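PDB 3MCX: SusD superfamily protein from Bacteroides thetaiotaomicron, which is of uncharacterised function but, as a SusD-family protein of the outer membrane, probably helps capture glycans for uptake, and binds zinc ions. Local coordinates for residues A[226-230]-A[376-380]; A[360-364]-A[380-384]. All blocks are in the same frame, centred on the assembly; numbering follows the deposited sequence.

Contact 1: A[226-230]-A[376-380]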
# COMPACT_ATOMS: atom_id res chain seq x y z
N THR A 226 7.38 -13.41 11.26
CA THR A 226 8.58 -14.20 11.60
C THR A 226 8.73 -15.46 10.77
O THR A 226 9.85 -15.93 10.57
CB THR A 226 8.71 -14.50 13.12
OG1 THR A 226 7.55 -15.18 13.59
CG2 THR A 226 8.94 -13.22 13.93
N ASP A 227 7.63 -16.02 10.28
CA ASP A 227 7.73 -17.11 9.32
C ASP A 227 8.56 -16.63 8.12
O ASP A 227 9.55 -17.28 7.77
CB ASP A 227 6.34 -17.56 8.88
CG ASP A 227 6.34 -18.80 7.99
OD1 ASP A 227 7.35 -19.50 7.85
OD2 ASP A 227 5.26 -19.07 7.43
N VAL A 228 8.22 -15.46 7.57
CA VAL A 228 8.99 -14.93 6.43
C VAL A 228 10.45 -14.67 6.81
O VAL A 228 11.38 -15.06 6.10
CB VAL A 228 8.35 -13.65 5.88
CG1 VAL A 228 9.22 -13.09 4.71
CG2 VAL A 228 6.88 -13.94 5.44
N ILE A 229 10.66 -13.99 7.94
CA ILE A 229 12.00 -13.59 8.38
C ILE A 229 12.89 -14.80 8.61
O ILE A 229 14.03 -14.84 8.13
CB ILE A 229 11.90 -12.76 9.65
CG1 ILE A 229 11.25 -11.41 9.37
CG2 ILE A 229 13.33 -12.54 10.31
CD1 ILE A 229 10.78 -10.69 10.65
N LYS A 230 12.37 -15.79 9.34
CA LYS A 230 13.17 -16.94 9.78
C LYS A 230 13.31 -18.04 8.74
O LYS A 230 14.32 -18.74 8.71
CB LYS A 230 12.57 -17.56 11.05
CG LYS A 230 12.69 -16.70 12.31
CD LYS A 230 11.72 -17.16 13.40
CE LYS A 230 11.86 -16.37 14.70
NZ LYS A 230 13.25 -16.38 15.26
N GLU A 376 13.61 -10.20 20.83
CA GLU A 376 13.61 -10.60 19.42
C GLU A 376 13.04 -9.49 18.54
O GLU A 376 13.60 -9.15 17.47
CB GLU A 376 12.85 -11.93 19.24
CG GLU A 376 12.95 -12.51 17.85
CD GLU A 376 12.29 -13.86 17.74
OE1 GLU A 376 11.05 -13.91 17.81
OE2 GLU A 376 13.03 -14.86 17.56
N ALA A 377 11.91 -8.94 18.95
CA ALA A 377 11.27 -7.83 18.25
C ALA A 377 12.16 -6.58 18.11
O ALA A 377 12.24 -5.95 17.02
CB ALA A 377 9.95 -7.47 18.96
N GLN A 378 12.83 -6.23 19.21
CA GLN A 378 13.76 -5.11 19.24
C GLN A 378 14.90 -5.36 18.24
O GLN A 378 15.32 -4.45 17.50
CB GLN A 378 14.19 -4.95 20.70
CG GLN A 378 15.54 -4.55 21.00
CD GLN A 378 15.82 -4.73 22.49
OE1 GLN A 378 14.91 -4.94 23.29
NE2 GLN A 378 17.07 -4.66 22.85
N GLY A 379 15.33 -6.61 18.15
CA GLY A 379 16.36 -7.01 17.18
C GLY A 379 15.93 -6.73 15.77
O GLY A 379 16.73 -6.30 14.95
N TYR A 380 14.65 -6.97 15.46
CA TYR A 380 14.18 -6.75 14.10
C TYR A 380 14.16 -5.27 13.74
O TYR A 380 14.46 -4.88 12.60
CB TYR A 380 12.80 -7.37 13.87
CG TYR A 380 12.77 -8.88 14.00
CD1 TYR A 380 13.81 -9.68 13.50
CD2 TYR A 380 11.69 -9.53 14.60
CE1 TYR A 380 13.77 -11.06 13.62
CE2 TYR A 380 11.64 -10.90 14.70
CZ TYR A 380 12.67 -11.67 14.21
OH TYR A 380 12.62 -13.05 14.31
O HOH W 1 14.89 -14.34 13.80
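The ring of Y380 fills the gap between helices 218-231 and 374-385, and I229 and T226 close on it from the other helix. I229 sets CD1 over the middle of one ring face, 4.0 Å from the centroid and only 3° off the ring normal, a CH-pi contact. Its other branch, CG2, reaches CE1 at 3.7 Å, so both branches of the side chain touch the ring. T226 suits the neighbouring place because its two branches do different work: OG1 bonds back to the carbonyl of Y222 in its own helix, while CG2, anti to the carbonyl carbon, is left to meet CE2 of Y380 at 3.6 Å. On the face away from I229 lies the backbone O of E376, one turn earlier in the ring's own helix. The axes of the short segments approach to 13.0 Å at an angle of 66°, a wide separation that a large aromatic can bridge; the two helices belong to the helical, TPR-like part of the SusD fold. Toward solvent the packing gives way to polar contacts. In the conformer described here, one of two for K230, the long, flexible chain bends at its last torsion (chi4 -56°) and brings NZ within 2.8 Å of OE2 of E376, a salt bridge that enters from above the carboxylate plane. A water in the plane of the ring joins the same NZ to Y380 OH, 2.7 Å from the hydroxyl, and CE of K230 passes that oxygen at 3.4 Å. The extended E376 also binds Y222 OH through OE1, so each carboxylate oxygen has a partner on helix 218-231. With an alanine here, the K230 ammonium in this conformer is likely to lose its charged mate and Y222 OH this acceptor.

Contact 2: A[360-364]-A[380-384]. With ZN (zinc ion), chain E.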
# COMPACT_ATOMS: atom_id res chain seq x y z
N TYR A 360 9.95 -6.94 8.64
CA TYR A 360 10.72 -6.76 9.88
C TYR A 360 10.06 -5.71 10.79
O TYR A 360 10.00 -5.91 12.00
CB TYR A 360 12.17 -6.35 9.56
CG TYR A 360 13.12 -7.49 9.25
CD1 TYR A 360 13.04 -8.22 8.06
CD2 TYR A 360 14.10 -7.84 10.16
CE1 TYR A 360 13.92 -9.26 7.81
CE2 TYR A 360 15.00 -8.86 9.92
CZ TYR A 360 14.89 -9.59 8.75
OH TYR A 360 15.80 -10.64 8.55
N LEU A 361 9.60 -4.61 10.22
CA LEU A 361 8.94 -3.54 10.99
C LEU A 361 7.61 -4.00 11.58
O LEU A 361 7.30 -3.69 12.73
CB LEU A 361 8.83 -2.26 10.14
CG LEU A 361 10.18 -1.58 9.86
CD1 LEU A 361 10.06 -0.67 8.63
CD2 LEU A 361 10.74 -0.88 11.15
N ASN A 362 6.87 -4.79 10.82
CA ASN A 362 5.61 -5.41 11.30
C ASN A 362 5.89 -6.31 12.47
O ASN A 362 5.17 -6.28 13.47
CB ASN A 362 4.94 -6.23 10.19
CG ASN A 362 4.30 -5.38 9.11
OD1 ASN A 362 4.22 -4.16 9.21
ND2 ASN A 362 3.83 -6.05 8.01
N ALA A 363 6.94 -7.13 12.38
CA ALA A 363 7.33 -7.96 13.53
C ALA A 363 7.71 -7.12 14.75
O ALA A 363 7.34 -7.45 15.88
CB ALA A 363 8.49 -8.94 13.14
N ALA A 364 8.50 -6.07 14.54
CA ALA A 364 8.93 -5.25 15.65
C ALA A 364 7.73 -4.62 16.37
O ALA A 364 7.66 -4.68 17.61
CB ALA A 364 9.89 -4.17 15.19
N TYR A 380 14.65 -6.97 15.46
CA TYR A 380 14.18 -6.75 14.10
C TYR A 380 14.16 -5.27 13.74
O TYR A 380 14.46 -4.88 12.60
CB TYR A 380 12.80 -7.37 13.87
CG TYR A 380 12.77 -8.88 14.00
CD1 TYR A 380 13.81 -9.68 13.50
CD2 TYR A 380 11.69 -9.53 14.60
CE1 TYR A 380 13.77 -11.06 13.62
CE2 TYR A 380 11.64 -10.90 14.70
CZ TYR A 380 12.67 -11.67 14.21
OH TYR A 380 12.62 -13.05 14.31
N LEU A 381 13.79 -4.43 14.70
CA LEU A 381 13.89 -2.98 14.49
C LEU A 381 15.34 -2.60 14.22
O LEU A 381 15.63 -1.84 13.30
CB LEU A 381 13.36 -2.18 15.69
CG LEU A 381 13.41 -0.66 15.45
CD1 LEU A 381 12.59 -0.21 14.23
CD2 LEU A 381 13.03 0.10 16.76
N ASN A 382 16.25 -3.14 15.00
CA ASN A 382 17.68 -2.84 14.85
C ASN A 382 18.26 -3.38 13.54
O ASN A 382 19.19 -2.80 12.99
CB ASN A 382 18.48 -3.29 16.07
CG ASN A 382 18.30 -2.34 17.24
OD1 ASN A 382 17.97 -1.16 17.05
ND2 ASN A 382 18.47 -2.86 18.46
N ASP A 383 17.67 -4.46 13.00
CA ASP A 383 18.06 -4.95 11.67
C ASP A 383 17.82 -3.91 10.59
O ASP A 383 18.56 -3.84 9.63
CB ASP A 383 17.29 -6.23 11.31
CG ASP A 383 17.91 -7.47 11.92
OD1 ASP A 383 19.15 -7.58 11.88
OD2 ASP A 383 17.16 -8.34 12.45
N ILE A 384 16.81 -3.10 10.75
CA ILE A 384 16.55 -2.01 9.82
C ILE A 384 17.47 -0.85 10.15
O ILE A 384 18.25 -0.42 9.30
CB ILE A 384 15.08 -1.59 9.83
CG1 ILE A 384 14.16 -2.78 9.49
CG2 ILE A 384 14.88 -0.42 8.86
CD1 ILE A 384 14.43 -3.50 8.17
ZN ZN E . 20.15 -9.33 12.20
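Y360 and D383 both carry CG anti to the carbonyl carbon (chi1 -84° in Y360), which brings the edge of the tyrosine ring up to the aspartate on the facing helix. Helices 356-370 and 374-385 form an antiparallel helical hairpin of the kind found in TPR-like folds, the axes of their short segments approaching to 8.4 Å at 145°. Small residues suit so close an approach: A364 CB lies 4.0 Å from L381 CB, and A363 CB supports the Y380 ring at CD2. The Y360 ring meets that of Y380 obliquely, with planes at 86° and Y360 CD2 near Y380 CD1. Further along, L361 CD2 touches L381 CD1 at 3.7 Å, while the beta-branched I384 places CD1 against Y360 CB, and these branched aliphatic chains fill the buried space between the helices. D383 stands where this apolar packing meets a metal site. Its carboxylate is nearly perpendicular to the Y360 ring, and OD2 lies in the ring plane, 3.4 Å from CE2, where the slightly positive ring edge probably suits a carboxylate oxygen. The other oxygen, OD1, is the one that binds the zinc ion, at 2.0 Å.

In the fold
Along the chain, helix 218-231 comes first, then helix 356-370, then helix 374-385, where both contacts end. Contact 1 joins segments 146 residues apart in sequence, whereas contact 2 joins neighbours separated by 16; their centres are nonetheless only about 7 Å apart, on the same side of the chain's centre. Y380 belongs to both. I229 of 226-230 also packs on Y360 and A363 of 360-364, so the three helices meet around one shared cluster. The local hairpin of contact 2 is thus tied to a helix from much earlier in the SusD-family region, and the packing runs from the buried contact 2, which holds the zinc ligand D383, out to the partly buried contact 1.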